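Local coordinates for probable branched-chain amino acid ABC transporter, amino acid binding protein (Thermus thermophilus, PDB 3LKB), which probably binds branched-chain amino acids, valine being bound here, and delivers them to an ABC transporter for import, at residues 159-162 with 163-166; 308-312 with 313-317; 344-347 with 348-351. The protein carries 2 engineered substitutions. All blocks are in the same frame, centred on the assembly; numbering follows the deposited sequence.

Contact 1 (159-162 with 163-166); sequences PVED and ARKA
E161 and R164 meet through their charged ends in the first turns of helix 160-170. OE2 of E161 stands at the edge of the R164 guanidinium, 3.6 Å from NE, a long salt bridge in which the carboxylate and guanidinium planes are 33° apart. The glutamate chain bends at CB-CG (chi2 -43°) to reach this edge, whereas R164 runs extended from CG to NE. V160 lies alongside the arginine and points the same way, its CG1 4.1 Å from R164 NE. D162 and K165 are likewise side by side, yet D162 OD1 and K165 NZ remain 4.5 Å apart, too far for a salt bridge; OD2 of D162 is hydrogen-bonded to S127 OG. With a leucine in place of K165 the ammonium beside D162 is gone, and the carboxylate is likely to depend more on its bond to S127. Beneath the side chains, backbone bonds carry the helix forward, among them R164 N to V160 O (3.0 Å) and A166 N to D162 O (2.9 Å). P159, A163 and A166 pack on helix 126-140, V160 and A163 also on strand 145-150, R164 on strand 173-179, and D162 and K165 on the C-terminal helix 376-383.

Contact 2 (308-312 with 313-317); sequences FKRIT and NETVY
T312 and T315 form a capping box at the start of helix 313-321, each threonine hydroxyl oxygen taking a backbone N-H from the other side of the cap. OG1 of T312, the N-cap residue, accepts from E314 N at 2.8 Å; in return OG1 of T315 accepts from T312 N at 2.9 Å in a nearly straight bond (167°). The T315 torsion explains the second half: with chi1 at 59°, OG1 sits between the backbone N and the carbonyl carbon, turned back to the incoming chain. The two threonine side chains cross at about a right angle, and V316 N closes the first helical turn on T312 O at 2.8 Å.

The tight part gathers round T315, which is buried. Its CB lies 3.6 Å from CD2 of F308, approaching the ring obliquely as the two side chains slide past each other in opposite directions. Its methyl CG2 meets the aliphatic start of R310, 3.6 Å from CG, and A304 of helix 285-308 adds to the packing.

The other side is looser and faces solvent. K309, the first residue to leave helical geometry after helix 285-308, has a positive phi (58°). R310 and E314 carry opposite charges, but R310 NH1 is 5.9 Å from E314 OE1, so any attraction between them is probably weak. N313, by contrast, turns its amide to another part of the chain, ND2 donating to R98 O. On the buried side, T315 OG1 also lies 3.1 Å from R310 O.

Contact 3 (344-347 with 348-351); sequences DFTK and SEHT. With NA (sodium ion), chain E.
D344 and T351 grip one sodium ion from the two arms of a tight turn. D344 supplies both its backbone O, at 2.2 Å from the ion, and OD1, at 2.4 Å; its chi1 of 60° swings the carboxylate round to the ion already held by its own carbonyl, making a chelate. T351 O binds at 2.2 Å, and a water and G352 O complete the set. Behind the metal, the arms are joined by T346 N donating to E349 O at 3.0 Å (164°). The F345 backbone runs between these ties, its ring beside them, edge to the E349 and H350 carbonyl oxygens. The turn itself, K347-S348, is fixed by T346: its OG1 accepts from S348 N, as in an ST turn, and from E349 N at 2.8 Å, while E349 N bonds only weakly to T346 O. Farther out, the H350 ring stacks on F120 and NE2 is hydrogen-bonded to D117 O; F345 meets F120 edge-to-face. The ion's ligands are all oxygens, three backbone carbonyls, a single carboxylate oxygen and a water, a hard coordination shell well suited to sodium; the ion is likely to offset the crowding of D344 O and T351 O, two acceptors 3.2 Å apart.

In the fold
The three contacts follow one another along the chain and are spread over the two-lobed periplasmic binding protein fold, whose cleft holds the valine. Contact 1 comes close to the ligand: the side chain of P159 is about 9 Å from the valine and packs on Y126, a pocket residue. Contact 2 caps a helix of the other lobe, its centre about 38 Å from that of contact 1. Contact 3, with the sodium, has its centre about 23 Å from that of contact 1, nearest atoms about 12 Å apart. Contacts 2 and 3 touch: Y317 OH packs 3.4 Å from K347 CG, bringing helix 313-321 against the metal-binding turn.

Contact 1 (159-162 with 163-166)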
ATOM      1  N   PRO A 159       3.952 -22.629   9.840  1.00 12.38           N
ATOM      2  CA  PRO A 159       3.429 -23.985   9.703  1.00 13.34           C
ATOM      3  C   PRO A 159       4.499 -25.037   9.325  1.00 13.89           C
ATOM      4  O   PRO A 159       4.186 -26.213   9.168  1.00 14.04           O
ATOM      5  CB  PRO A 159       2.386 -23.838   8.583  1.00 12.14           C
ATOM      6  CG  PRO A 159       2.976 -22.845   7.666  1.00 12.04           C
ATOM      7  CD  PRO A 159       3.769 -21.862   8.588  1.00 13.09           C
ATOM      8  N   VAL A 160       5.744 -24.618   9.176  1.00 14.85           N
ATOM      9  CA  VAL A 160       6.808 -25.539   8.751  1.00 15.19           C
ATOM     10  C   VAL A 160       6.956 -26.825   9.592  1.00 15.83           C
ATOM     11  O   VAL A 160       6.965 -27.919   9.040  1.00 16.45           O
ATOM     12  CB  VAL A 160       8.106 -24.773   8.591  1.00 15.18           C
ATOM     13  CG1 VAL A 160       9.264 -25.698   8.251  1.00 15.32           C
ATOM     14  CG2 VAL A 160       7.910 -23.776   7.478  1.00 14.99           C
ATOM     15  N   GLU A 161       7.036 -26.718  10.915  1.00 16.45           N
ATOM     16  CA  GLU A 161       7.122 -27.914  11.755  1.00 16.81           C
ATOM     17  C   GLU A 161       5.910 -28.870  11.694  1.00 16.51           C
ATOM     18  O   GLU A 161       6.091 -30.094  11.631  1.00 15.54           O
ATOM     19  CB  GLU A 161       7.470 -27.543  13.189  1.00 18.17           C
ATOM     20  CG  GLU A 161       8.989 -27.180  13.329  1.00 25.32           C
ATOM     21  CD  GLU A 161       9.969 -28.150  12.552  1.00 31.20           C
ATOM     22  OE1 GLU A 161       9.996 -29.384  12.882  1.00 31.65           O
ATOM     23  OE2 GLU A 161      10.699 -27.648  11.634  1.00 30.23           O
ATOM     24  N   ASP A 162       4.690 -28.338  11.680  1.00 15.17           N
ATOM     25  CA  ASP A 162       3.518 -29.197  11.542  1.00 14.62           C
ATOM     26  C   ASP A 162       3.498 -29.870  10.190  1.00 13.89           C
ATOM     27  O   ASP A 162       3.059 -31.008  10.067  1.00 12.74           O
ATOM     28  CB  ASP A 162       2.217 -28.441  11.873  1.00 14.88           C
ATOM     29  CG  ASP A 162       2.151 -28.047  13.349  1.00 16.99           C
ATOM     30  OD1 ASP A 162       2.616 -28.836  14.192  1.00 19.57           O
ATOM     31  OD2 ASP A 162       1.678 -26.949  13.695  1.00 19.31           O
ATOM     32  N   ALA A 163       4.051 -29.211   9.184  1.00 14.10           N
ATOM     33  CA  ALA A 163       4.119 -29.818   7.857  1.00 15.16           C
ATOM     34  C   ALA A 163       5.118 -30.977   7.801  1.00 16.08           C
ATOM     35  O   ALA A 163       4.856 -31.997   7.187  1.00 16.04           O
ATOM     36  CB  ALA A 163       4.458 -28.782   6.824  1.00 14.82           C
ATOM     37  N   ARG A 164       6.271 -30.813   8.437  1.00 17.38           N
ATOM     38  CA  ARG A 164       7.268 -31.855   8.402  1.00 19.12           C
ATOM     39  C   ARG A 164       6.677 -33.082   9.074  1.00 19.96           C
ATOM     40  O   ARG A 164       6.704 -34.208   8.518  1.00 20.33           O
ATOM     41  CB  ARG A 164       8.577 -31.431   9.077  1.00 18.93           C
ATOM     42  CG  ARG A 164       9.354 -30.343   8.328  1.00 22.26           C
ATOM     43  CD  ARG A 164      10.790 -30.254   8.886  1.00 27.26           C
ATOM     44  NE  ARG A 164      11.607 -29.116   8.429  1.00 27.23           N
ATOM     45  CZ  ARG A 164      12.373 -29.138   7.331  1.00 29.88           C
ATOM     46  NH1 ARG A 164      12.389 -30.226   6.564  1.00 29.25           N
ATOM     47  NH2 ARG A 164      13.111 -28.070   6.983  1.00 29.30           N
ATOM     48  N   LYS A 165       6.112 -32.895  10.255  1.00 19.98           N
ATOM     49  CA  LYS A 165       5.624 -34.081  10.885  1.00 21.01           C
ATOM     50  C   LYS A 165       4.416 -34.688  10.179  1.00 20.42           C
ATOM     51  O   LYS A 165       4.309 -35.900  10.162  1.00 21.17           O
ATOM     52  CB  LYS A 165       5.518 -33.986  12.414  1.00 21.86           C
ATOM     53  CG  LYS A 165       4.527 -33.096  12.981  1.00 26.45           C
ATOM     54  CD  LYS A 165       5.211 -31.848  13.582  1.00 33.33           C
ATOM     55  CE  LYS A 165       6.200 -32.169  14.683  1.00 35.94           C
ATOM     56  NZ  LYS A 165       5.772 -31.517  15.969  1.00 38.88           N
ATOM     57  N   ALA A 166       3.545 -33.870   9.568  1.00 19.62           N
ATOM     58  CA  ALA A 166       2.452 -34.391   8.749  1.00 17.99           C
ATOM     59  C   ALA A 166       2.974 -35.119   7.517  1.00 17.25           C
ATOM     60  O   ALA A 166       2.444 -36.155   7.166  1.00 15.88           O
ATOM     61  CB  ALA A 166       1.457 -33.271   8.348  1.00 18.01           C
TER

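Contact 2 (308-312 with 313-317)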
ATOM      1  N   PHE A 308     -23.907  -6.687  30.560  1.00 30.71           N
ATOM      2  CA  PHE A 308     -23.350  -5.991  31.709  1.00 30.24           C
ATOM      3  C   PHE A 308     -23.618  -4.501  31.758  1.00 30.30           C
ATOM      4  O   PHE A 308     -23.464  -3.878  32.817  1.00 30.63           O
ATOM      5  CB  PHE A 308     -21.862  -6.245  31.803  1.00 30.71           C
ATOM      6  CG  PHE A 308     -21.507  -7.694  31.889  1.00 31.81           C
ATOM      7  CD1 PHE A 308     -21.547  -8.357  33.108  1.00 34.69           C
ATOM      8  CD2 PHE A 308     -21.138  -8.401  30.751  1.00 33.19           C
ATOM      9  CE1 PHE A 308     -21.226  -9.706  33.199  1.00 35.79           C
ATOM     10  CE2 PHE A 308     -20.806  -9.737  30.822  1.00 33.47           C
ATOM     11  CZ  PHE A 308     -20.850 -10.398  32.046  1.00 35.41           C
ATOM     12  N   LYS A 309     -24.021  -3.933  30.622  1.00 29.39           N
ATOM     13  CA  LYS A 309     -24.216  -2.496  30.474  1.00 29.20           C
ATOM     14  C   LYS A 309     -22.913  -1.712  30.800  1.00 27.37           C
ATOM     15  O   LYS A 309     -22.915  -0.531  31.139  1.00 28.37           O
ATOM     16  CB  LYS A 309     -25.525  -2.051  31.199  1.00 30.15           C
ATOM     17  CG  LYS A 309     -25.520  -0.702  31.957  1.00 35.16           C
ATOM     18  CD  LYS A 309     -25.904   0.535  31.066  1.00 40.87           C
ATOM     19  CE  LYS A 309     -25.934   1.869  31.884  1.00 41.09           C
ATOM     20  NZ  LYS A 309     -26.985   1.944  32.970  1.00 39.71           N
ATOM     21  N   ARG A 310     -21.791  -2.391  30.667  1.00 25.25           N
ATOM     22  CA  ARG A 310     -20.473  -1.782  30.802  1.00 24.24           C
ATOM     23  C   ARG A 310     -19.569  -2.488  29.803  1.00 22.09           C
ATOM     24  O   ARG A 310     -19.765  -3.667  29.515  1.00 21.53           O
ATOM     25  CB  ARG A 310     -19.905  -1.894  32.234  1.00 25.29           C
ATOM     26  CG  ARG A 310     -19.364  -3.257  32.610  1.00 30.13           C
ATOM     27  CD  ARG A 310     -18.558  -3.269  33.940  1.00 38.12           C
ATOM     28  NE  ARG A 310     -19.340  -3.835  35.052  1.00 44.01           N
ATOM     29  CZ  ARG A 310     -19.254  -5.095  35.521  1.00 47.79           C
ATOM     30  NH1 ARG A 310     -18.395  -5.981  35.007  1.00 47.45           N
ATOM     31  NH2 ARG A 310     -20.031  -5.480  36.541  1.00 48.82           N
ATOM     32  N   ILE A 311     -18.606  -1.762  29.257  1.00 19.32           N
ATOM     33  CA  ILE A 311     -17.769  -2.289  28.220  1.00 16.98           C
ATOM     34  C   ILE A 311     -16.327  -2.211  28.678  1.00 17.20           C
ATOM     35  O   ILE A 311     -15.721  -1.119  28.712  1.00 17.80           O
ATOM     36  CB  ILE A 311     -18.013  -1.570  26.862  1.00 16.40           C
ATOM     37  CG1 ILE A 311     -19.325  -2.078  26.224  1.00 14.83           C
ATOM     38  CG2 ILE A 311     -16.879  -1.804  25.894  1.00 12.63           C
ATOM     39  CD1 ILE A 311     -19.978  -1.066  25.333  1.00  9.62           C
ATOM     40  N   THR A 312     -15.782  -3.380  29.003  1.00 16.74           N
ATOM     41  CA  THR A 312     -14.398  -3.526  29.444  1.00 17.59           C
ATOM     42  C   THR A 312     -13.737  -4.798  28.862  1.00 16.22           C
ATOM     43  O   THR A 312     -14.414  -5.670  28.280  1.00 15.18           O
ATOM     44  CB  THR A 312     -14.264  -3.511  30.993  1.00 17.86           C
ATOM     45  OG1 THR A 312     -13.452  -4.614  31.389  1.00 23.34           O
ATOM     46  CG2 THR A 312     -15.532  -3.808  31.628  1.00 20.88           C
ATOM     47  N   ASN A 313     -12.416  -4.883  29.007  1.00 14.98           N
ATOM     48  CA  ASN A 313     -11.699  -6.085  28.621  1.00 15.18           C
ATOM     49  C   ASN A 313     -12.307  -7.335  29.261  1.00 15.07           C
ATOM     50  O   ASN A 313     -12.303  -8.431  28.658  1.00 15.10           O
ATOM     51  CB  ASN A 313     -10.197  -5.989  28.925  1.00 14.48           C
ATOM     52  CG  ASN A 313      -9.900  -5.673  30.415  1.00 15.52           C
ATOM     53  OD1 ASN A 313     -10.679  -5.017  31.092  1.00 18.63           O
ATOM     54  ND2 ASN A 313      -8.776  -6.148  30.905  1.00 12.31           N
ATOM     55  N   GLU A 314     -12.805  -7.178  30.478  1.00 15.40           N
ATOM     56  CA  GLU A 314     -13.419  -8.310  31.172  1.00 17.03           C
ATOM     57  C   GLU A 314     -14.785  -8.677  30.619  1.00 15.45           C
ATOM     58  O   GLU A 314     -15.052  -9.845  30.369  1.00 15.48           O
ATOM     59  CB  GLU A 314     -13.470  -8.077  32.681  1.00 17.90           C
ATOM     60  CG  GLU A 314     -12.064  -8.096  33.321  1.00 24.41           C
ATOM     61  CD  GLU A 314     -12.008  -7.334  34.660  1.00 34.35           C
ATOM     62  OE1 GLU A 314     -12.750  -7.690  35.613  1.00 35.87           O
ATOM     63  OE2 GLU A 314     -11.219  -6.362  34.748  1.00 39.32           O
ATOM     64  N   THR A 315     -15.637  -7.697  30.385  1.00 14.49           N
ATOM     65  CA  THR A 315     -16.970  -8.017  29.910  1.00 14.71           C
ATOM     66  C   THR A 315     -16.923  -8.520  28.488  1.00 14.16           C
ATOM     67  O   THR A 315     -17.692  -9.449  28.145  1.00 13.91           O
ATOM     68  CB  THR A 315     -17.963  -6.866  30.029  1.00 14.69           C
ATOM     69  OG1 THR A 315     -17.498  -5.738  29.272  1.00 15.76           O
ATOM     70  CG2 THR A 315     -18.070  -6.452  31.485  1.00 16.69           C
ATOM     71  N   VAL A 316     -16.036  -7.922  27.685  1.00 12.29           N
ATOM     72  CA  VAL A 316     -15.834  -8.348  26.301  1.00 12.82           C
ATOM     73  C   VAL A 316     -15.288  -9.768  26.249  1.00 13.04           C
ATOM     74  O   VAL A 316     -15.738 -10.574  25.425  1.00 12.61           O
ATOM     75  CB  VAL A 316     -14.870  -7.428  25.555  1.00 12.97           C
ATOM     76  CG1 VAL A 316     -14.264  -8.129  24.356  1.00 13.50           C
ATOM     77  CG2 VAL A 316     -15.574  -6.188  25.124  1.00 12.15           C
ATOM     78  N   TYR A 317     -14.346 -10.072  27.156  1.00 13.37           N
ATOM     79  CA  TYR A 317     -13.866 -11.437  27.329  1.00 14.27           C
ATOM     80  C   TYR A 317     -15.048 -12.423  27.541  1.00 14.60           C
ATOM     81  O   TYR A 317     -15.140 -13.454  26.838  1.00 14.37           O
ATOM     82  CB  TYR A 317     -12.769 -11.536  28.413  1.00 14.48           C
ATOM     83  CG  TYR A 317     -12.354 -12.979  28.732  1.00 15.25           C
ATOM     84  CD1 TYR A 317     -11.421 -13.651  27.938  1.00 17.61           C
ATOM     85  CD2 TYR A 317     -12.898 -13.665  29.806  1.00 14.54           C
ATOM     86  CE1 TYR A 317     -11.042 -14.980  28.200  1.00 15.76           C
ATOM     87  CE2 TYR A 317     -12.532 -15.002  30.081  1.00 15.80           C
ATOM     88  CZ  TYR A 317     -11.616 -15.647  29.254  1.00 18.26           C
ATOM     89  OH  TYR A 317     -11.234 -16.954  29.473  1.00 19.61           O
TER

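Contact 3 (344-347 with 348-351)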
ATOM      1  N   ASP A 344     -17.567 -19.751  16.850  1.00 11.26           N
ATOM      2  CA  ASP A 344     -17.809 -20.190  18.204  1.00 12.69           C
ATOM      3  C   ASP A 344     -16.512 -20.352  18.984  1.00 12.91           C
ATOM      4  O   ASP A 344     -15.523 -20.931  18.466  1.00 12.74           O
ATOM      5  CB  ASP A 344     -18.717 -21.458  18.282  1.00 12.77           C
ATOM      6  CG  ASP A 344     -18.137 -22.681  17.557  1.00 16.49           C
ATOM      7  OD1 ASP A 344     -17.210 -22.577  16.689  1.00 18.40           O
ATOM      8  OD2 ASP A 344     -18.627 -23.790  17.859  1.00 20.07           O
ATOM      9  N   PHE A 345     -16.516 -19.773  20.194  1.00 12.53           N
ATOM     10  CA  PHE A 345     -15.399 -19.824  21.108  1.00 11.86           C
ATOM     11  C   PHE A 345     -15.876 -20.318  22.481  1.00 12.70           C
ATOM     12  O   PHE A 345     -17.045 -20.189  22.824  1.00 10.98           O
ATOM     13  CB  PHE A 345     -14.842 -18.412  21.322  1.00 12.71           C
ATOM     14  CG  PHE A 345     -14.299 -17.749  20.077  1.00 10.48           C
ATOM     15  CD1 PHE A 345     -13.138 -18.205  19.485  1.00  6.51           C
ATOM     16  CD2 PHE A 345     -14.937 -16.648  19.528  1.00  9.04           C
ATOM     17  CE1 PHE A 345     -12.628 -17.600  18.351  1.00  6.22           C
ATOM     18  CE2 PHE A 345     -14.416 -16.021  18.370  1.00  7.09           C
ATOM     19  CZ  PHE A 345     -13.266 -16.494  17.810  1.00  7.79           C
ATOM     20  N   THR A 346     -14.954 -20.877  23.254  1.00 12.48           N
ATOM     21  CA  THR A 346     -15.185 -21.134  24.636  1.00 14.36           C
ATOM     22  C   THR A 346     -13.861 -20.831  25.305  1.00 15.60           C
ATOM     23  O   THR A 346     -12.863 -20.587  24.622  1.00 14.28           O
ATOM     24  CB  THR A 346     -15.477 -22.639  24.934  1.00 14.86           C
ATOM     25  OG1 THR A 346     -14.278 -23.407  24.719  1.00 15.58           O
ATOM     26  CG2 THR A 346     -16.684 -23.188  24.139  1.00 12.66           C
ATOM     27  N   LYS A 347     -13.832 -20.924  26.632  1.00 17.21           N
ATOM     28  CA  LYS A 347     -12.572 -20.773  27.363  1.00 19.72           C
ATOM     29  C   LYS A 347     -11.451 -21.682  26.900  1.00 19.49           C
ATOM     30  O   LYS A 347     -10.279 -21.368  27.069  1.00 19.88           O
ATOM     31  CB  LYS A 347     -12.779 -20.990  28.839  1.00 20.24           C
ATOM     32  CG  LYS A 347     -13.238 -19.727  29.490  1.00 24.52           C
ATOM     33  CD  LYS A 347     -14.683 -19.823  29.929  1.00 31.35           C
ATOM     34  CE  LYS A 347     -14.967 -18.924  31.151  1.00 35.21           C
ATOM     35  NZ  LYS A 347     -13.878 -19.022  32.168  1.00 38.62           N
ATOM     36  N   SER A 348     -11.806 -22.816  26.317  1.00 20.43           N
ATOM     37  CA  SER A 348     -10.788 -23.794  25.949  1.00 20.14           C
ATOM     38  C   SER A 348     -10.714 -23.960  24.434  1.00 19.90           C
ATOM     39  O   SER A 348      -9.818 -24.625  23.917  1.00 21.03           O
ATOM     40  CB  SER A 348     -11.089 -25.126  26.631  1.00 20.21           C
ATOM     41  OG  SER A 348     -12.289 -25.628  26.103  1.00 20.49           O
ATOM     42  N   GLU A 349     -11.659 -23.362  23.721  1.00 18.83           N
ATOM     43  CA  GLU A 349     -11.646 -23.412  22.264  1.00 18.05           C
ATOM     44  C   GLU A 349     -11.486 -22.011  21.667  1.00 15.41           C
ATOM     45  O   GLU A 349     -12.405 -21.228  21.667  1.00 14.40           O
ATOM     46  CB  GLU A 349     -12.867 -24.152  21.712  1.00 18.24           C
ATOM     47  CG  GLU A 349     -12.722 -25.711  21.724  1.00 26.43           C
ATOM     48  CD  GLU A 349     -11.535 -26.247  20.855  1.00 36.33           C
ATOM     49  OE1 GLU A 349     -11.408 -25.817  19.657  1.00 39.68           O
ATOM     50  OE2 GLU A 349     -10.734 -27.090  21.375  1.00 37.28           O
ATOM     51  N   HIS A 350     -10.299 -21.724  21.158  1.00 13.90           N
ATOM     52  CA  HIS A 350      -9.944 -20.382  20.807  1.00 13.46           C
ATOM     53  C   HIS A 350      -9.923 -20.189  19.282  1.00 13.40           C
ATOM     54  O   HIS A 350      -9.389 -19.206  18.797  1.00 14.54           O
ATOM     55  CB  HIS A 350      -8.575 -20.066  21.427  1.00 13.32           C
ATOM     56  CG  HIS A 350      -8.634 -19.547  22.838  1.00 15.90           C
ATOM     57  ND1 HIS A 350      -9.542 -19.998  23.776  1.00 16.22           N
ATOM     58  CD2 HIS A 350      -7.893 -18.605  23.468  1.00 17.31           C
ATOM     59  CE1 HIS A 350      -9.354 -19.373  24.919  1.00 13.97           C
ATOM     60  NE2 HIS A 350      -8.349 -18.530  24.764  1.00 17.69           N
ATOM     61  N   THR A 351     -10.490 -21.112  18.520  1.00 12.29           N
ATOM     62  CA  THR A 351     -10.525 -20.976  17.071  1.00 11.97           C
ATOM     63  C   THR A 351     -11.943 -20.778  16.644  1.00 10.57           C
ATOM     64  O   THR A 351     -12.755 -21.611  16.955  1.00 10.98           O
ATOM     65  CB  THR A 351      -9.971 -22.237  16.354  1.00 11.05           C
ATOM     66  OG1 THR A 351      -8.580 -22.345  16.664  1.00 14.82           O
ATOM     67  CG2 THR A 351     -10.097 -22.071  14.866  1.00 12.51           C
TER
HETATM   68 NA    NA E 394     -14.810 -22.493  17.057  1.00  8.79          NA
HETATM   69  O   HOH W   1     -14.718 -24.754  17.482  1.00 15.38           O